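Local coordinates for uncharacterized protein aq_328 (Aquifex aeolicus, PDB 1R4V) that is of unknown function but adopts an ancestral-type histone fold, which would be consistent with a role in protein heterodimerization, at residues 30-35 with 42-47; 50-55 with 140-145; 150-153 with 158-161. All coordinates share one frame; numbering follows the deposited sequence. Where two conformers were deposited one is given.

Interaction 1. Residues 30-35 with 42-47. With ZN (zinc ion), chain C; ZN (zinc ion), chain E; CAC (cacodylate ion), chain D.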
ATOM      1  N   ASP A  30      -7.543 -13.418   3.210  1.00 25.35           N
ATOM      2  CA  ASP A  30      -8.192 -13.815   4.450  1.00 25.41           C
ATOM      3  C   ASP A  30      -8.122 -12.748   5.550  1.00 23.16           C
ATOM      4  O   ASP A  30      -9.129 -12.199   5.970  1.00 21.80           O
ATOM      5  CB  ASP A  30      -7.503 -15.125   4.872  1.00 29.06           C
ATOM      6  CG  ASP A  30      -6.057 -15.227   4.312  1.00 32.49           C
ATOM      7  OD1 ASP A  30      -5.033 -14.906   4.999  1.00 27.19           O
ATOM      8  OD2 ASP A  30      -5.907 -15.593   3.117  1.00 36.68           O
ATOM      9  N   LYS A  31      -6.911 -12.421   5.994  1.00 23.55           N
ATOM     10  CA  LYS A  31      -6.662 -11.511   7.109  1.00 22.54           C
ATOM     11  C   LYS A  31      -6.983 -10.059   6.803  1.00 22.25           C
ATOM     12  O   LYS A  31      -7.401  -9.292   7.689  1.00 21.55           O
ATOM     13  CB  LYS A  31      -5.188 -11.645   7.509  1.00 22.34           C
ATOM     14  CG  LYS A  31      -4.949 -13.054   8.052  1.00 23.82           C
ATOM     15  CD  LYS A  31      -3.519 -13.525   7.974  1.00 30.57           C
ATOM     16  CE  LYS A  31      -2.696 -12.899   9.034  1.00 36.52           C
ATOM     17  NZ  LYS A  31      -1.732 -13.936   9.557  1.00 43.00           N
ATOM     18  N   LEU A  32      -6.762  -9.682   5.548  1.00 22.47           N
ATOM     19  CA  LEU A  32      -7.084  -8.332   5.100  1.00 23.14           C
ATOM     20  C   LEU A  32      -8.595  -8.179   5.076  1.00 22.66           C
ATOM     21  O   LEU A  32      -9.118  -7.205   5.598  1.00 22.44           O
ATOM     22  CB  LEU A  32      -6.513  -8.094   3.713  1.00 23.66           C
ATOM     23  CG  LEU A  32      -6.671  -6.652   3.188  1.00 25.30           C
ATOM     24  CD1 LEU A  32      -5.806  -5.676   3.955  1.00 29.41           C
ATOM     25  CD2 LEU A  32      -6.359  -6.638   1.718  1.00 26.62           C
ATOM     26  N   ASP A  33      -9.262  -9.159   4.465  1.00 22.72           N
ATOM     27  CA  ASP A  33     -10.721  -9.223   4.341  1.00 23.02           C
ATOM     28  C   ASP A  33     -11.318  -9.053   5.716  1.00 23.85           C
ATOM     29  O   ASP A  33     -12.111  -8.146   5.991  1.00 24.36           O
ATOM     30  CB  ASP A  33     -11.074 -10.558   3.684  1.00 23.61           C
ATOM     31  CG  ASP A  33     -12.562 -10.861   3.611  1.00 25.22           C
ATOM     32  OD1 ASP A  33     -13.426 -10.057   4.006  1.00 34.18           O
ATOM     33  OD2 ASP A  33     -12.932 -11.962   3.165  1.00 36.84           O
ATOM     34  N   HIS A  34     -10.879  -9.930   6.610  1.00 25.33           N
ATOM     35  CA  HIS A  34     -11.313  -9.903   7.987  1.00 25.38           C
ATOM     36  C   HIS A  34     -11.021  -8.563   8.690  1.00 24.36           C
ATOM     37  O   HIS A  34     -11.902  -8.042   9.365  1.00 25.65           O
ATOM     38  CB  HIS A  34     -10.725 -11.130   8.699  1.00 26.52           C
ATOM     39  CG  HIS A  34     -11.297 -11.358  10.048  1.00 25.63           C
ATOM     40  ND1 HIS A  34     -12.149 -12.408  10.324  1.00 28.35           N
ATOM     41  CD2 HIS A  34     -11.149 -10.665  11.199  1.00 29.44           C
ATOM     42  CE1 HIS A  34     -12.484 -12.362  11.600  1.00 32.32           C
ATOM     43  NE2 HIS A  34     -11.893 -11.316  12.152  1.00 32.42           N
ATOM     44  N   TYR A  35      -9.843  -7.962   8.552  1.00 24.27           N
ATOM     45  CA  TYR A  35      -9.589  -6.655   9.165  1.00 22.65           C
ATOM     46  C   TYR A  35     -10.408  -5.480   8.564  1.00 23.31           C
ATOM     47  O   TYR A  35     -10.892  -4.594   9.277  1.00 21.15           O
ATOM     48  CB  TYR A  35      -8.100  -6.274   9.031  1.00 25.23           C
ATOM     49  CG  TYR A  35      -7.771  -5.034   9.809  1.00 23.59           C
ATOM     50  CD1 TYR A  35      -7.544  -5.105  11.167  1.00 29.55           C
ATOM     51  CD2 TYR A  35      -7.742  -3.783   9.212  1.00 28.09           C
ATOM     52  CE1 TYR A  35      -7.252  -3.974  11.908  1.00 28.26           C
ATOM     53  CE2 TYR A  35      -7.455  -2.638   9.945  1.00 26.74           C
ATOM     54  CZ  TYR A  35      -7.214  -2.744  11.291  1.00 30.48           C
ATOM     55  OH  TYR A  35      -6.938  -1.647  12.063  1.00 29.48           O
ATOM     56  N   ILE A  42     -15.504  -2.052   5.765  1.00 26.60           N
ATOM     57  CA  ILE A  42     -15.415  -2.183   4.323  1.00 25.76           C
ATOM     58  C   ILE A  42     -15.461  -3.669   4.009  1.00 24.19           C
ATOM     59  O   ILE A  42     -14.612  -4.436   4.458  1.00 23.58           O
ATOM     60  CB  ILE A  42     -14.123  -1.593   3.746  1.00 23.88           C
ATOM     61  CG1 ILE A  42     -14.052  -0.076   3.942  1.00 26.05           C
ATOM     62  CG2 ILE A  42     -14.019  -1.988   2.270  1.00 22.66           C
ATOM     63  CD1 ILE A  42     -12.650   0.485   3.857  1.00 24.70           C
ATOM     64  N   ASP A  43     -16.448  -4.056   3.221  1.00 23.11           N
ATOM     65  CA  ASP A  43     -16.639  -5.424   2.812  1.00 24.54           C
ATOM     66  C   ASP A  43     -15.960  -5.636   1.456  1.00 23.99           C
ATOM     67  O   ASP A  43     -16.451  -5.204   0.422  1.00 21.28           O
ATOM     68  CB  ASP A  43     -18.143  -5.691   2.773  1.00 27.21           C
ATOM     69  CG  ASP A  43     -18.501  -7.122   2.383  1.00 35.78           C
ATOM     70  OD1 ASP A  43     -17.593  -7.962   2.184  1.00 45.99           O
ATOM     71  OD2 ASP A  43     -19.695  -7.507   2.238  1.00 46.88           O
ATOM     72  N   LEU A  44     -14.820  -6.322   1.456  1.00 24.84           N
ATOM     73  CA  LEU A  44     -14.077  -6.656   0.243  1.00 25.86           C
ATOM     74  C   LEU A  44     -14.424  -8.048  -0.290  1.00 27.21           C
ATOM     75  O   LEU A  44     -14.853  -8.907   0.471  1.00 29.63           O
ATOM     76  CB  LEU A  44     -12.574  -6.645   0.558  1.00 25.79           C
ATOM     77  CG  LEU A  44     -11.907  -5.402   1.130  1.00 29.15           C
ATOM     78  CD1 LEU A  44     -10.477  -5.715   1.600  1.00 30.63           C
ATOM     79  CD2 LEU A  44     -11.920  -4.305   0.083  1.00 29.98           C
ATOM     80  N   THR A  45     -14.222  -8.249  -1.590  1.00 27.80           N
ATOM     81  CA  THR A  45     -14.264  -9.539  -2.271  1.00 28.26           C
ATOM     82  C   THR A  45     -12.897  -9.786  -2.884  1.00 28.40           C
ATOM     83  O   THR A  45     -12.079  -8.858  -2.941  1.00 26.97           O
ATOM     84  CB  THR A  45     -15.277  -9.545  -3.413  1.00 28.50           C
ATOM     85  OG1 THR A  45     -14.922  -8.578  -4.417  1.00 30.19           O
ATOM     86  CG2 THR A  45     -16.647  -9.090  -2.940  1.00 32.78           C
ATOM     87  N   ASP A  46     -12.650 -11.005  -3.365  1.00 26.62           N
ATOM     88  CA  ASP A  46     -11.400 -11.301  -4.055  1.00 28.68           C
ATOM     89  C   ASP A  46     -11.172 -10.294  -5.191  1.00 28.75           C
ATOM     90  O   ASP A  46     -10.060  -9.801  -5.326  1.00 27.35           O
ATOM     91  CB  ASP A  46     -11.349 -12.728  -4.610  1.00 28.87           C
ATOM     92  CG  ASP A  46     -11.218 -13.803  -3.529  1.00 33.69           C
ATOM     93  OD1 ASP A  46     -10.681 -13.530  -2.440  1.00 36.24           O
ATOM     94  OD2 ASP A  46     -11.618 -14.984  -3.668  1.00 40.79           O
ATOM     95  N   GLU A  47     -12.205 -10.004  -5.987  1.00 28.16           N
ATOM     96  CA  GLU A  47     -12.135  -9.044  -7.087  1.00 27.42           C
ATOM     97  C   GLU A  47     -11.700  -7.649  -6.638  1.00 26.11           C
ATOM     98  O   GLU A  47     -10.830  -7.034  -7.288  1.00 26.11           O
ATOM     99  CB  GLU A  47     -13.484  -8.906  -7.794  1.00 28.07           C
ATOM    100  CG  GLU A  47     -13.395  -7.950  -8.983  1.00 31.04           C
ATOM    101  CD  GLU A  47     -14.669  -7.828  -9.794  1.00 33.74           C
ATOM    102  OE1 GLU A  47     -15.796  -7.895  -9.236  1.00 40.83           O
ATOM    103  OE2 GLU A  47     -14.508  -7.659 -11.019  1.00 45.23           O
TER
HETATM  104 ZN    ZN C 202     -14.564 -13.064   3.474  1.00 43.68          ZN
HETATM  105 ZN    ZN E 204     -11.793 -16.610  -2.543  0.50 33.45          ZN
HETATM  106 AS   CAC D 203     -13.331 -14.366   6.419  1.00 32.50          AS
HETATM  107  O1  CAC D 203     -14.535 -13.968   5.232  1.00 34.51           O
HETATM  108  O2  CAC D 203     -13.203 -13.320   7.805  1.00 40.28           O
HETATM  109  C1  CAC D 203     -13.610 -16.203   7.075  1.00 35.87           C
HETATM  110  C2  CAC D 203     -11.652 -14.201   5.419  1.00 35.65           C
HETATM  111  O   HOH W   1     -13.639  -6.983   4.042  1.00 22.04           O
HETATM  112  O   HOH W   2     -14.366 -11.576   0.772  0.50 27.71           O
HETATM  113  O   HOH W   3     -16.055  -9.165   3.885  1.00 31.12           O
HETATM  114  O   HOH W   4     -16.124 -11.648   3.341  0.50 19.30           O
HETATM  115  O   HOH W   5     -14.536 -15.076   3.085  0.50 22.32           O
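Leu-44 packs against the helical turn that carries Leu-32 and Asp-33. Its CD1 methyl meets CD2 of Leu-32 at 4.2 Å, methyl to methyl. Both leucines also rest on Ile-49 of helix 46-62, and Leu-44 touches Phe-36. Asp-33 lies beside the backbone of Leu-44, but its carboxylate reaches that backbone through water. Water 2 donates to Asp-33 OD2 and also to the carbonyl O of Leu-44, the latter at 2.7 Å. Water 3 joins Asp-33 OD1 to Asp-43 OD1, two carboxylates of like charge. A third water, water 1, ties together the backbone of both segments. It accepts from Leu-44 N at 2.9 Å and is bonded to the carbonyl O atoms of Asp-33 and Ile-42.

The segments belong to a short helix, 29-40, and a longer one, 46-62, joined by a short loop. This helix-loop-helix order agrees with the opening of a histone fold. Thr-45 occupies the N-cap position of the longer helix.

CG of Asp-33 stands anti to the backbone N (chi1 174°). The carboxylate is thereby carried to a zinc ion, and Asp-33 OD2 binds this zinc at 2.0 Å. Two waters and cacodylate O1 are the other zinc ligands. The cacodylate probably comes from the crystallisation liquor. His-34 ND1 donates to O2 of the cacodylate at 2.9 Å, near the ring plane, with a bent N-H...O angle of 143°. OD2 of Asp-33 also receives a hydrogen bond from Arg-25 NH1, and OD1 forms a salt bridge with Arg-37. These positive groups would offset the gathering of acids here. Asp-46 OD2 binds a second zinc ion at 2.0 Å, shared with Glu-21, while its OD1 pairs with Arg-25.

Interaction 2. Residues 50-55 with 140-145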
ATOM      1  N   GLU A  50      -8.034  -7.547  -5.264  1.00 22.23           N
ATOM      2  CA  GLU A  50      -7.073  -7.451  -6.355  1.00 24.65           C
ATOM      3  C   GLU A  50      -6.912  -6.010  -6.863  1.00 23.56           C
ATOM      4  O   GLU A  50      -5.788  -5.550  -7.123  1.00 20.18           O
ATOM      5  CB  GLU A  50      -7.477  -8.356  -7.523  1.00 26.40           C
ATOM      6  CG  GLU A  50      -7.285  -9.829  -7.235  1.00 36.96           C
ATOM      7  CD  GLU A  50      -5.822 -10.249  -7.237  1.00 45.64           C
ATOM      8  OE1 GLU A  50      -4.990  -9.635  -7.945  1.00 50.27           O
ATOM      9  OE2 GLU A  50      -5.509 -11.226  -6.529  1.00 51.87           O
ATOM     10  N   LEU A  51      -8.036  -5.315  -7.023  1.00 21.45           N
ATOM     11  CA  LEU A  51      -8.008  -3.927  -7.472  1.00 22.27           C
ATOM     12  C   LEU A  51      -7.303  -3.039  -6.452  1.00 20.19           C
ATOM     13  O   LEU A  51      -6.489  -2.184  -6.828  1.00 19.17           O
ATOM     14  CB  LEU A  51      -9.435  -3.430  -7.770  1.00 23.64           C
ATOM     15  CG  LEU A  51     -10.089  -4.064  -9.010  1.00 25.26           C
ATOM     16  CD1 LEU A  51     -11.571  -3.720  -9.070  1.00 26.69           C
ATOM     17  CD2 LEU A  51      -9.432  -3.587 -10.274  1.00 27.88           C
ATOM     18  N   LEU A  52      -7.604  -3.255  -5.177  1.00 19.57           N
ATOM     19  CA  LEU A  52      -6.999  -2.521  -4.071  1.00 21.03           C
ATOM     20  C   LEU A  52      -5.481  -2.722  -4.074  1.00 20.35           C
ATOM     21  O   LEU A  52      -4.712  -1.759  -4.019  1.00 19.66           O
ATOM     22  CB  LEU A  52      -7.599  -2.978  -2.746  1.00 20.06           C
ATOM     23  CG  LEU A  52      -6.914  -2.530  -1.446  1.00 22.74           C
ATOM     24  CD1 LEU A  52      -6.929  -0.985  -1.331  1.00 25.10           C
ATOM     25  CD2 LEU A  52      -7.618  -3.170  -0.297  1.00 25.42           C
ATOM     26  N   LEU A  53      -5.050  -3.972  -4.148  1.00 19.58           N
ATOM     27  CA  LEU A  53      -3.618  -4.290  -4.175  1.00 21.27           C
ATOM     28  C   LEU A  53      -2.888  -3.772  -5.410  1.00 20.94           C
ATOM     29  O   LEU A  53      -1.716  -3.383  -5.312  1.00 20.19           O
ATOM     30  CB  LEU A  53      -3.405  -5.800  -4.028  1.00 20.43           C
ATOM     31  CG  LEU A  53      -3.892  -6.442  -2.739  1.00 22.92           C
ATOM     32  CD1 LEU A  53      -3.604  -7.958  -2.814  1.00 27.72           C
ATOM     33  CD2 LEU A  53      -3.255  -5.822  -1.530  1.00 27.11           C
ATOM     34  N   ASN A  54      -3.551  -3.745  -6.571  1.00 20.33           N
ATOM     35  CA  ASN A  54      -2.923  -3.182  -7.756  1.00 21.83           C
ATOM     36  C   ASN A  54      -2.720  -1.676  -7.572  1.00 19.48           C
ATOM     37  O   ASN A  54      -1.712  -1.148  -8.010  1.00 19.75           O
ATOM     38  CB  ASN A  54      -3.689  -3.470  -9.034  1.00 22.90           C
ATOM     39  CG  ASN A  54      -3.548  -4.915  -9.492  1.00 29.20           C
ATOM     40  OD1 ASN A  54      -2.616  -5.625  -9.108  1.00 35.74           O
ATOM     41  ND2 ASN A  54      -4.479  -5.347 -10.341  1.00 34.68           N
ATOM     42  N   SER A  55      -3.661  -1.010  -6.909  1.00 19.67           N
ATOM     43  CA  SER A  55      -3.566   0.414  -6.630  1.00 19.06           C
ATOM     44  C   SER A  55      -2.467   0.693  -5.593  1.00 19.24           C
ATOM     45  O   SER A  55      -1.703   1.653  -5.724  1.00 16.55           O
ATOM     46  CB  SER A  55      -4.928   0.961  -6.190  1.00 20.24           C
ATOM     47  OG  SER A  55      -4.828   2.326  -5.861  1.00 19.39           O
ATOM     48  N   LEU A 140      -4.060   1.547   4.718  1.00 18.77           N
ATOM     49  CA  LEU A 140      -4.923   2.374   5.555  1.00 20.52           C
ATOM     50  C   LEU A 140      -5.363   3.615   4.844  1.00 21.70           C
ATOM     51  O   LEU A 140      -6.508   4.015   5.002  1.00 22.69           O
ATOM     52  CB  LEU A 140      -4.247   2.821   6.841  1.00 20.62           C
ATOM     53  CG  LEU A 140      -3.951   1.672   7.808  1.00 25.09           C
ATOM     54  CD1 LEU A 140      -3.397   2.294   9.074  1.00 25.02           C
ATOM     55  CD2 LEU A 140      -5.166   0.804   8.089  1.00 28.73           C
HETATM   56  N   MSE A 141      -4.443   4.229   4.097  1.00 21.53           N
HETATM   57  CA  MSE A 141      -4.820   5.345   3.244  1.00 23.76           C
HETATM   58  C   MSE A 141      -5.917   5.017   2.237  1.00 20.87           C
HETATM   59  O   MSE A 141      -6.896   5.764   2.122  1.00 18.70           O
HETATM   60  CB  MSE A 141      -3.606   5.910   2.545  1.00 24.19           C
HETATM   61  CG  MSE A 141      -4.026   7.073   1.715  1.00 30.85           C
HETATM   62 SE   MSE A 141      -4.138   6.569  -0.214  0.50 35.82          SE
HETATM   63  CE  MSE A 141      -4.374   8.399  -0.930  0.50 31.07           C
ATOM     64  N   HIS A 142      -5.774   3.911   1.521  1.00 20.56           N
ATOM     65  CA  HIS A 142      -6.812   3.437   0.615  1.00 20.87           C
ATOM     66  C   HIS A 142      -8.137   3.168   1.326  1.00 19.37           C
ATOM     67  O   HIS A 142      -9.167   3.499   0.784  1.00 18.79           O
ATOM     68  CB  HIS A 142      -6.396   2.178  -0.141  1.00 19.27           C
ATOM     69  CG  HIS A 142      -5.495   2.450  -1.296  1.00 19.86           C
ATOM     70  ND1 HIS A 142      -4.172   2.805  -1.139  1.00 20.19           N
ATOM     71  CD2 HIS A 142      -5.721   2.408  -2.629  1.00 22.05           C
ATOM     72  CE1 HIS A 142      -3.620   2.966  -2.329  1.00 19.78           C
ATOM     73  NE2 HIS A 142      -4.542   2.736  -3.248  1.00 22.40           N
ATOM     74  N   ALA A 143      -8.123   2.599   2.521  1.00 18.67           N
ATOM     75  CA  ALA A 143      -9.371   2.395   3.270  1.00 20.68           C
ATOM     76  C   ALA A 143     -10.075   3.738   3.534  1.00 20.27           C
ATOM     77  O   ALA A 143     -11.293   3.832   3.439  1.00 19.82           O
ATOM     78  CB  ALA A 143      -9.088   1.650   4.580  1.00 21.48           C
ATOM     79  N   ASP A 144      -9.301   4.764   3.857  1.00 21.44           N
ATOM     80  CA  ASP A 144      -9.790   6.105   4.142  1.00 22.68           C
ATOM     81  C   ASP A 144     -10.467   6.653   2.882  1.00 21.80           C
ATOM     82  O   ASP A 144     -11.569   7.174   2.940  1.00 22.00           O
ATOM     83  CB  ASP A 144      -8.653   7.018   4.608  1.00 23.18           C
ATOM     84  CG  ASP A 144      -9.143   8.412   5.056  1.00 28.56           C
ATOM     85  OD1 ASP A 144     -10.132   8.514   5.818  1.00 41.73           O
ATOM     86  OD2 ASP A 144      -8.584   9.479   4.701  1.00 42.30           O
ATOM     87  N   VAL A 145      -9.820   6.499   1.733  1.00 20.86           N
ATOM     88  CA  VAL A 145     -10.342   6.990   0.475  1.00 20.18           C
ATOM     89  C   VAL A 145     -11.592   6.191   0.091  1.00 18.46           C
ATOM     90  O   VAL A 145     -12.558   6.799  -0.363  1.00 17.16           O
ATOM     91  CB  VAL A 145      -9.266   6.949  -0.629  1.00 20.93           C
ATOM     92  CG1 VAL A 145      -9.862   7.391  -1.979  1.00 19.56           C
ATOM     93  CG2 VAL A 145      -8.090   7.861  -0.211  1.00 22.22           C
TER
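A buried contact joins helices 46-62 and 131-149, its centre about 7 Å from the centre of the chain, through one polar link and one apolar touch. His-142 supplies both. This is helix-helix packing inside the all-alpha, histone-type core. The His-142 side chain starts toward the other helix, with CG beside its own backbone N (chi1 -79°), and the ring reaches across to Ser-55. His-142 NE2 and Ser-55 OG form a hydrogen bond of 2.7 Å. The hydroxyl lies at the ring edge, in plane. At the other ring nitrogen, ND1 bonds to the carbonyl O of Leu-138, one turn back on the same helix. Bonds at both nitrogens should fix the rotation of the ring.

Leu-52 fills the space beside the root of this side chain. Its CD1 sits 3.4 Å from His-142 CB, a tight fit, and 3.7 Å from His-142 CG. A leucine in place of His-142 would probably leave the buried Ser-55 hydroxyl and the Leu-138 carbonyl without this partner.

Helix 157-168 touches both partners, with Ala-164 on Ser-55 and Val-167 on His-142. Ala-143, the next residue, meets Phe-36 and Leu-40 of helix 29-40.

Interaction 3. Residues 150-153 with 158-161. With ZN (zinc ion), chain B.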
ATOM      1  N   THR A 150     -16.568   6.154  -2.133  1.00 23.67           N
ATOM      2  CA  THR A 150     -17.396   5.178  -2.830  1.00 22.68           C
ATOM      3  C   THR A 150     -18.876   5.253  -2.506  1.00 24.11           C
ATOM      4  O   THR A 150     -19.674   4.995  -3.404  1.00 24.35           O
ATOM      5  CB  THR A 150     -16.935   3.717  -2.598  1.00 23.19           C
ATOM      6  OG1 THR A 150     -17.058   3.329  -1.229  1.00 24.80           O
ATOM      7  CG2 THR A 150     -15.470   3.539  -2.936  1.00 23.62           C
ATOM      8  N   GLY A 151     -19.243   5.565  -1.261  1.00 22.97           N
ATOM      9  CA  GLY A 151     -20.642   5.535  -0.818  1.00 22.86           C
ATOM     10  C   GLY A 151     -21.257   4.159  -0.618  1.00 22.85           C
ATOM     11  O   GLY A 151     -22.463   4.034  -0.387  1.00 21.16           O
ATOM     12  N   GLU A 152     -20.420   3.131  -0.693  1.00 23.25           N
ATOM     13  CA  GLU A 152     -20.809   1.731  -0.641  1.00 26.14           C
ATOM     14  C   GLU A 152     -19.998   1.020   0.458  1.00 25.25           C
ATOM     15  O   GLU A 152     -18.773   1.042   0.414  1.00 25.68           O
ATOM     16  CB  GLU A 152     -20.503   1.086  -1.999  1.00 27.34           C
ATOM     17  CG  GLU A 152     -21.352   1.601  -3.154  1.00 31.35           C
ATOM     18  CD  GLU A 152     -20.781   1.405  -4.559  1.00 33.86           C
ATOM     19  OE1 GLU A 152     -19.812   0.639  -4.761  1.00 31.31           O
ATOM     20  OE2 GLU A 152     -21.321   2.060  -5.494  1.00 45.16           O
ATOM     21  N   ARG A 153     -20.645   0.415   1.448  1.00 25.24           N
ATOM     22  CA  ARG A 153     -19.945  -0.434   2.411  1.00 26.77           C
ATOM     23  C   ARG A 153     -19.239  -1.604   1.711  1.00 25.00           C
ATOM     24  O   ARG A 153     -18.165  -2.033   2.148  1.00 24.78           O
ATOM     25  CB  ARG A 153     -20.941  -0.979   3.432  1.00 27.77           C
ATOM     26  CG  ARG A 153     -20.324  -1.905   4.451  1.00 31.48           C
ATOM     27  CD  ARG A 153     -21.306  -2.595   5.379  1.00 37.12           C
ATOM     28  NE  ARG A 153     -20.621  -3.700   6.057  1.00 42.05           N
ATOM     29  CZ  ARG A 153     -19.856  -3.580   7.140  1.00 46.99           C
ATOM     30  NH1 ARG A 153     -19.650  -2.394   7.722  1.00 48.53           N
ATOM     31  NH2 ARG A 153     -19.283  -4.668   7.650  1.00 48.57           N
ATOM     32  N   GLU A 158     -16.394  -0.804 -10.259  1.00 22.15           N
ATOM     33  CA  GLU A 158     -16.293   0.587 -10.696  1.00 21.39           C
ATOM     34  C   GLU A 158     -15.945   1.565  -9.555  1.00 21.27           C
ATOM     35  O   GLU A 158     -15.172   2.495  -9.779  1.00 18.62           O
ATOM     36  CB  GLU A 158     -17.545   1.017 -11.481  1.00 22.74           C
ATOM     37  CG  GLU A 158     -17.711   0.243 -12.806  1.00 27.38           C
ATOM     38  CD  GLU A 158     -16.565   0.439 -13.794  1.00 29.05           C
ATOM     39  OE1 GLU A 158     -15.970   1.528 -13.793  1.00 38.32           O
ATOM     40  OE2 GLU A 158     -16.190  -0.456 -14.581  1.00 29.85           O
ATOM     41  N   ALA A 159     -16.476   1.356  -8.354  1.00 19.55           N
ATOM     42  CA  ALA A 159     -16.132   2.190  -7.189  1.00 20.99           C
ATOM     43  C   ALA A 159     -14.636   2.096  -6.910  1.00 20.92           C
ATOM     44  O   ALA A 159     -13.964   3.104  -6.715  1.00 20.14           O
ATOM     45  CB  ALA A 159     -16.931   1.787  -5.950  1.00 21.39           C
HETATM   46  N   MSE A 160     -14.102   0.881  -6.926  1.00 20.21           N
HETATM   47  CA  MSE A 160     -12.686   0.658  -6.675  1.00 20.51           C
HETATM   48  C   MSE A 160     -11.790   1.218  -7.768  1.00 21.29           C
HETATM   49  O   MSE A 160     -10.710   1.747  -7.481  1.00 17.08           O
HETATM   50  CB  MSE A 160     -12.420  -0.838  -6.568  1.00 22.90           C
HETATM   51  CG  MSE A 160     -13.050  -1.424  -5.310  1.00 28.53           C
HETATM   52 SE   MSE A 160     -12.360  -0.525  -3.639  1.00 41.49          SE
HETATM   53  CE  MSE A 160     -10.594  -0.503  -3.949  1.00 12.30           C
ATOM     54  N   GLU A 161     -12.225   1.071  -9.021  1.00 19.54           N
ATOM     55  CA  GLU A 161     -11.530   1.695 -10.141  1.00 19.95           C
ATOM     56  C   GLU A 161     -11.457   3.202  -9.982  1.00 19.85           C
ATOM     57  O   GLU A 161     -10.426   3.813 -10.284  1.00 21.54           O
ATOM     58  CB  GLU A 161     -12.178   1.318 -11.474  1.00 18.59           C
ATOM     59  CG  GLU A 161     -11.990  -0.147 -11.841  1.00 21.47           C
ATOM     60  CD  GLU A 161     -12.724  -0.517 -13.126  1.00 20.49           C
ATOM     61  OE1 GLU A 161     -12.741   0.277 -14.051  1.00 26.02           O
ATOM     62  OE2 GLU A 161     -13.318  -1.602 -13.218  1.00 29.45           O
TER
HETATM   63 ZN    ZN B 201     -14.345  -0.152 -15.349  1.00 27.08          ZN
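Thr-150 and Ala-159 bring the end of one helix against the start of the next. The threonine side chain points toward helix 157-168. Thr-150 CB lies 3.9 Å from Ala-159 CB. Beyond it, Thr-150 CG2 meets Ala-159 CB at 3.8 Å and comes within 4.1 Å of the Ala-159 carbonyl O. OG1 turns elsewhere, between the backbone N and the carbonyl carbon (chi1 64°). There it bonds to the carbonyl O of Ile-146, one turn back. Thr-150 OG1 also takes a weak hydrogen bond from Glu-152 N, at 3.4 Å, which spans the bend at Gly-151. Gly-151 has positive phi and is where the chain leaves helical geometry.

The Ala-159 methyl is touched by a second side chain. Glu-152 extends beyond CG and sets OE1 3.3 Å from Ala-159 CB. This oxygen also bonds to Ser-156 N, whose own OG bonds to Ala-159 N.

The whole is a surface loop between consecutive helices. One helical turn carries a zinc site beside it: Glu-158 OE2 at 2.0 Å and Glu-161 OE1 at 2.1 Å, the i, i+3 spacing that puts two carboxylates on one face of a helix.

How the interactions relate
Interactions 1 and 2 share helix 46-62, and their centres are 11 Å apart. Leu-52 CD2 joins them, 4.2 Å from Leu-32 CD2 and 4.3 Å from Leu-44 CD1. Ile-42 adds a second touch, against Ala-143. Interaction 3 also lies 11 Å from interaction 2, centre to centre. There selenomethionine Met-160 packs on Leu-51 and Leu-52. Interactions 1 and 3 are 14 Å apart at their centres, yet their loops meet in a probable hydrogen bond, Asp-43 N to Arg-153 O at 2.9 Å. The zinc ions bind at the outer interactions 1 and 3, while interaction 2 lies deeper, nearer the centre of the chain, with the Leu-52 side chain about 13 Å from a zinc ion.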